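Local coordinates for protein prophenoloxidase b (Marsupenaeus japonicus, PDB 3WKY) that is the precursor of a type 3 copper phenoloxidase, whose active form probably hydroxylates monophenols and oxidises o-diphenols in crustacean hemolymph, at residues A[646-649]-A[650-654]; A[106-109]-A[110-113]. All blocks are in the same frame, centred on the assembly; numbering follows the deposited sequence.

In the fold
The two contacts lie in different parts of the chain, on opposite sides of its centre. Their centres are about 53 Å apart, and their nearest atoms about 41 Å. Contact 2 comes first in sequence, within the all-alpha domain of the hemocyanin family, where it starts helix 109-122. Contact 1 follows more than 500 residues later, in the Ig-like domain, where helix 645-650 gives way to the loop before strand 655-664. The copper-containing domain lies between them in sequence. Both are local contacts: contact 2 caps the beginning of a helix, contact 1 leads from helix into loop. Neither includes a ligand of the dicopper site, and neither touches another subunit.

Contact 1: residues A[646-649]-A[650-654]; sequences EDFV and DEHPN
His-652 folds back on Phe-648 and meets it twice. His-652 ND1 donates to Phe-648 O over 3.1 Å. The oxygen lies near the edge of the imidazole, tilted somewhat out of the ring plane. The edge of the same imidazole also points at the face of the Phe-648 ring, in an edge-to-face pair with centroids 5.5 Å apart and planes at 58°. Phe-648 holds its CG anti to the backbone N (chi1 -180°), which swings the ring to the side where the imidazole arrives. With CG beside its own backbone N (chi1 -55°), His-652 can reach both the carbonyl and the ring. The CG of Glu-651 covers one face of the imidazole, toward the rim. Here helix 645-650 gives way to the loop before strand 655-664 of the Ig-like domain. His-652 N donates to Val-649 O over 3.1 Å. The bonds of Glu-651 N to Asp-647 O and Phe-648 O are weak. Asp-650 N still makes the helical bond to Glu-646 O, at 3.0 Å. On the outer side, one water donates to both Asp-647 OD1 (2.7 Å) and Asp-650 OD2 (2.5 Å). It bridges two carboxylates that would otherwise probably repel each other. Inward, Phe-648 meets Tyr-520 and Leu-419, while Val-649 rests on Met-655, Leu-657 and Phe-593.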
loop_
_atom_site.group_PDB
_atom_site.type_symbol
_atom_site.label_atom_id
_atom_site.label_comp_id
_atom_site.label_asym_id
_atom_site.label_seq_id
_atom_site.Cartn_x
_atom_site.Cartn_y
_atom_site.Cartn_z
ATOM N N GLU A 646 32.192 -30.536 -13.392
ATOM C CA GLU A 646 33.544 -31.091 -13.541
ATOM C C GLU A 646 33.807 -32.246 -12.563
ATOM O O GLU A 646 34.257 -33.330 -12.973
ATOM C CB GLU A 646 34.594 -29.984 -13.367
ATOM C CG GLU A 646 34.598 -28.935 -14.486
ATOM C CD GLU A 646 33.604 -27.782 -14.283
ATOM O OE1 GLU A 646 32.710 -27.862 -13.408
ATOM O OE2 GLU A 646 33.719 -26.778 -15.019
ATOM N N ASP A 647 33.535 -32.020 -11.278
ATOM C CA ASP A 647 33.713 -33.059 -10.261
ATOM C C ASP A 647 32.822 -34.260 -10.536
ATOM O O ASP A 647 33.228 -35.406 -10.344
ATOM C CB ASP A 647 33.416 -32.528 -8.853
ATOM C CG ASP A 647 34.502 -31.610 -8.320
ATOM O OD1 ASP A 647 35.565 -31.480 -8.970
ATOM O OD2 ASP A 647 34.290 -31.026 -7.238
ATOM N N PHE A 648 31.596 -33.992 -10.968
ATOM C CA PHE A 648 30.641 -35.055 -11.277
ATOM C C PHE A 648 31.161 -35.967 -12.383
ATOM O O PHE A 648 31.158 -37.187 -12.249
ATOM C CB PHE A 648 29.312 -34.423 -11.705
ATOM C CG PHE A 648 28.232 -35.417 -12.052
ATOM C CD1 PHE A 648 27.565 -36.112 -11.056
ATOM C CD2 PHE A 648 27.858 -35.619 -13.377
ATOM C CE1 PHE A 648 26.557 -37.028 -11.366
ATOM C CE2 PHE A 648 26.846 -36.527 -13.700
ATOM C CZ PHE A 648 26.196 -37.231 -12.689
ATOM N N VAL A 649 31.617 -35.369 -13.475
ATOM C CA VAL A 649 32.044 -36.113 -14.657
ATOM C C VAL A 649 33.343 -36.878 -14.379
ATOM O O VAL A 649 33.573 -37.975 -14.903
ATOM C CB VAL A 649 32.212 -35.133 -15.848
ATOM C CG1 VAL A 649 33.050 -35.718 -16.951
ATOM C CG2 VAL A 649 30.838 -34.693 -16.381
ATOM N N ASP A 650 34.191 -36.288 -13.542
ATOM C CA ASP A 650 35.502 -36.879 -13.231
ATOM C C ASP A 650 35.383 -38.192 -12.458
ATOM O O ASP A 650 36.297 -39.025 -12.474
ATOM C CB ASP A 650 36.361 -35.882 -12.446
ATOM C CG ASP A 650 36.950 -34.799 -13.327
ATOM O OD1 ASP A 650 36.909 -34.950 -14.568
ATOM O OD2 ASP A 650 37.473 -33.806 -12.774
ATOM N N GLU A 651 34.257 -38.372 -11.780
ATOM C CA GLU A 651 33.973 -39.598 -11.038
ATOM C C GLU A 651 33.658 -40.786 -11.961
ATOM O O GLU A 651 33.761 -41.943 -11.555
ATOM C CB GLU A 651 32.804 -39.348 -10.064
ATOM C CG GLU A 651 32.427 -40.521 -9.167
ATOM C CD GLU A 651 33.489 -40.847 -8.126
ATOM O OE1 GLU A 651 34.418 -40.030 -7.931
ATOM O OE2 GLU A 651 33.388 -41.923 -7.496
ATOM N N HIS A 652 33.308 -40.503 -13.212
ATOM C CA HIS A 652 32.777 -41.539 -14.104
ATOM C C HIS A 652 33.496 -41.611 -15.449
ATOM O O HIS A 652 33.434 -40.675 -16.244
ATOM C CB HIS A 652 31.270 -41.320 -14.303
ATOM C CG HIS A 652 30.507 -41.260 -13.018
ATOM N ND1 HIS A 652 30.140 -40.070 -12.422
ATOM C CD2 HIS A 652 30.082 -42.241 -12.186
ATOM C CE1 HIS A 652 29.507 -40.323 -11.293
ATOM N NE2 HIS A 652 29.462 -41.634 -11.123
ATOM N N PRO A 653 34.199 -42.730 -15.708
ATOM C CA PRO A 653 34.943 -42.868 -16.963
ATOM C C PRO A 653 34.037 -42.860 -18.194
ATOM O O PRO A 653 34.530 -42.558 -19.287
ATOM C CB PRO A 653 35.627 -44.240 -16.825
ATOM C CG PRO A 653 35.652 -44.513 -15.356
ATOM C CD PRO A 653 34.402 -43.883 -14.810
ATOM N N ASN A 654 32.752 -43.182 -18.020
ATOM C CA ASN A 654 31.798 -43.140 -19.132
ATOM C C ASN A 654 31.180 -41.757 -19.348
ATOM O O ASN A 654 30.230 -41.611 -20.124
ATOM C CB ASN A 654 30.693 -44.189 -18.976
ATOM C CG ASN A 654 29.925 -44.049 -17.673
ATOM O OD1 ASN A 654 30.479 -43.640 -16.644
ATOM N ND2 ASN A 654 28.642 -44.401 -17.705
HETATM O O HOH W 1 37.278 -32.147 -10.947
#

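Contact 2: residues A[106-109]-A[110-113]; sequences HVNS and AVFL
Asn-108 caps helix 109-122, its side-chain oxygen turned to the first turn of the helix. Ala-110 comes first along that turn. Ala-110 CB lies 3.5 Å from Asn-108 OD1. Val-111 follows, and its backbone N donates to Asn-108 OD1 over 2.9 Å, nearly straight at 164°. This is the N-cap bond. The CG of Asn-108 lies opposite its backbone N and beside its carbonyl carbon (chi1 173°), which brings OD1 forward to the helix. The Val-111 side chain crosses the asparagine at about a right angle, with Val-111 CG2 3.6 Å from Asn-108 OD1. The other end of the amide is held too: ND2 donates to Ile-67 O and Pro-64 O, so both ends fix its rotation. Replacing Asn-108 with an alanine is likely to leave Val-111 N without its cap and the carbonyls of Ile-67 and Pro-64 without their amide donor. At Phe-112 the backbone N donates to Asn-108 O over 2.8 Å. Phe-112 CD1 lies 3.7 Å from Val-107 CG2. Val-107, just before the cap, and Phe-112, four residues after it, form a hydrophobic staple across the helix start. Leu-113 N donates to Ser-109 O at 3.0 Å, and Leu-113 CG packs 3.4 Å from that oxygen. Within the all-alpha domain, Val-111 and Phe-112 lean on helix 74-89 through Val-80 and Phe-87, Ala-110 touches Phe-69 and Arg-141 in loops, and Leu-113 meets Pro-18.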
loop_
_atom_site.group_PDB
_atom_site.type_symbol
_atom_site.label_atom_id
_atom_site.label_comp_id
_atom_site.label_asym_id
_atom_site.label_seq_id
_atom_site.Cartn_x
_atom_site.Cartn_y
_atom_site.Cartn_z
ATOM N N HIS A 106 -19.650 -26.782 -41.090
ATOM C CA HIS A 106 -20.477 -26.799 -39.893
ATOM C C HIS A 106 -19.693 -26.749 -38.590
ATOM O O HIS A 106 -20.288 -26.727 -37.511
ATOM C CB HIS A 106 -21.363 -28.042 -39.912
ATOM C CG HIS A 106 -22.153 -28.181 -41.175
ATOM N ND1 HIS A 106 -23.416 -27.647 -41.322
ATOM C CD2 HIS A 106 -21.842 -28.752 -42.363
ATOM C CE1 HIS A 106 -23.858 -27.903 -42.542
ATOM N NE2 HIS A 106 -22.921 -28.570 -43.194
ATOM N N VAL A 107 -18.367 -26.735 -38.695
ATOM C CA VAL A 107 -17.500 -26.711 -37.519
ATOM C C VAL A 107 -16.588 -25.495 -37.543
ATOM O O VAL A 107 -16.231 -24.992 -38.614
ATOM C CB VAL A 107 -16.619 -27.977 -37.425
ATOM C CG1 VAL A 107 -17.450 -29.187 -37.052
ATOM C CG2 VAL A 107 -15.898 -28.213 -38.730
ATOM N N ASN A 108 -16.238 -25.006 -36.354
ATOM C CA ASN A 108 -15.261 -23.939 -36.185
ATOM C C ASN A 108 -13.985 -24.309 -36.963
ATOM O O ASN A 108 -13.510 -25.438 -36.870
ATOM C CB ASN A 108 -14.986 -23.795 -34.678
ATOM C CG ASN A 108 -13.874 -22.829 -34.373
ATOM O OD1 ASN A 108 -12.706 -23.134 -34.599
ATOM N ND2 ASN A 108 -14.225 -21.659 -33.833
ATOM N N SER A 109 -13.440 -23.381 -37.747
ATOM C CA SER A 109 -12.342 -23.751 -38.632
ATOM C C SER A 109 -11.069 -24.140 -37.884
ATOM O O SER A 109 -10.368 -25.054 -38.318
ATOM C CB SER A 109 -12.070 -22.674 -39.685
ATOM O OG SER A 109 -11.912 -21.400 -39.099
ATOM N N ALA A 110 -10.780 -23.480 -36.766
ATOM C CA ALA A 110 -9.580 -23.818 -35.997
ATOM C C ALA A 110 -9.742 -25.163 -35.291
ATOM O O ALA A 110 -8.791 -25.941 -35.186
ATOM C CB ALA A 110 -9.227 -22.700 -35.002
ATOM N N VAL A 111 -10.951 -25.437 -34.815
ATOM C CA VAL A 111 -11.269 -26.734 -34.233
ATOM C C VAL A 111 -11.132 -27.820 -35.309
ATOM O O VAL A 111 -10.581 -28.896 -35.055
ATOM C CB VAL A 111 -12.686 -26.732 -33.614
ATOM C CG1 VAL A 111 -13.169 -28.156 -33.313
ATOM C CG2 VAL A 111 -12.706 -25.877 -32.338
ATOM N N PHE A 112 -11.590 -27.514 -36.520
ATOM C CA PHE A 112 -11.460 -28.436 -37.659
ATOM C C PHE A 112 -9.993 -28.778 -37.939
ATOM O O PHE A 112 -9.620 -29.959 -38.012
ATOM C CB PHE A 112 -12.123 -27.822 -38.899
ATOM C CG PHE A 112 -12.015 -28.674 -40.138
ATOM C CD1 PHE A 112 -12.881 -29.744 -40.335
ATOM C CD2 PHE A 112 -11.060 -28.396 -41.107
ATOM C CE1 PHE A 112 -12.795 -30.523 -41.478
ATOM C CE2 PHE A 112 -10.962 -29.177 -42.252
ATOM C CZ PHE A 112 -11.831 -30.243 -42.437
ATOM N N LEU A 113 -9.164 -27.746 -38.091
ATOM C CA LEU A 113 -7.729 -27.918 -38.307
ATOM C C LEU A 113 -7.032 -28.688 -37.195
ATOM O O LEU A 113 -6.196 -29.553 -37.471
ATOM C CB LEU A 113 -7.043 -26.563 -38.511
ATOM C CG LEU A 113 -7.395 -25.875 -39.823
ATOM C CD1 LEU A 113 -6.753 -24.512 -39.897
ATOM C CD2 LEU A 113 -6.942 -26.752 -40.998
#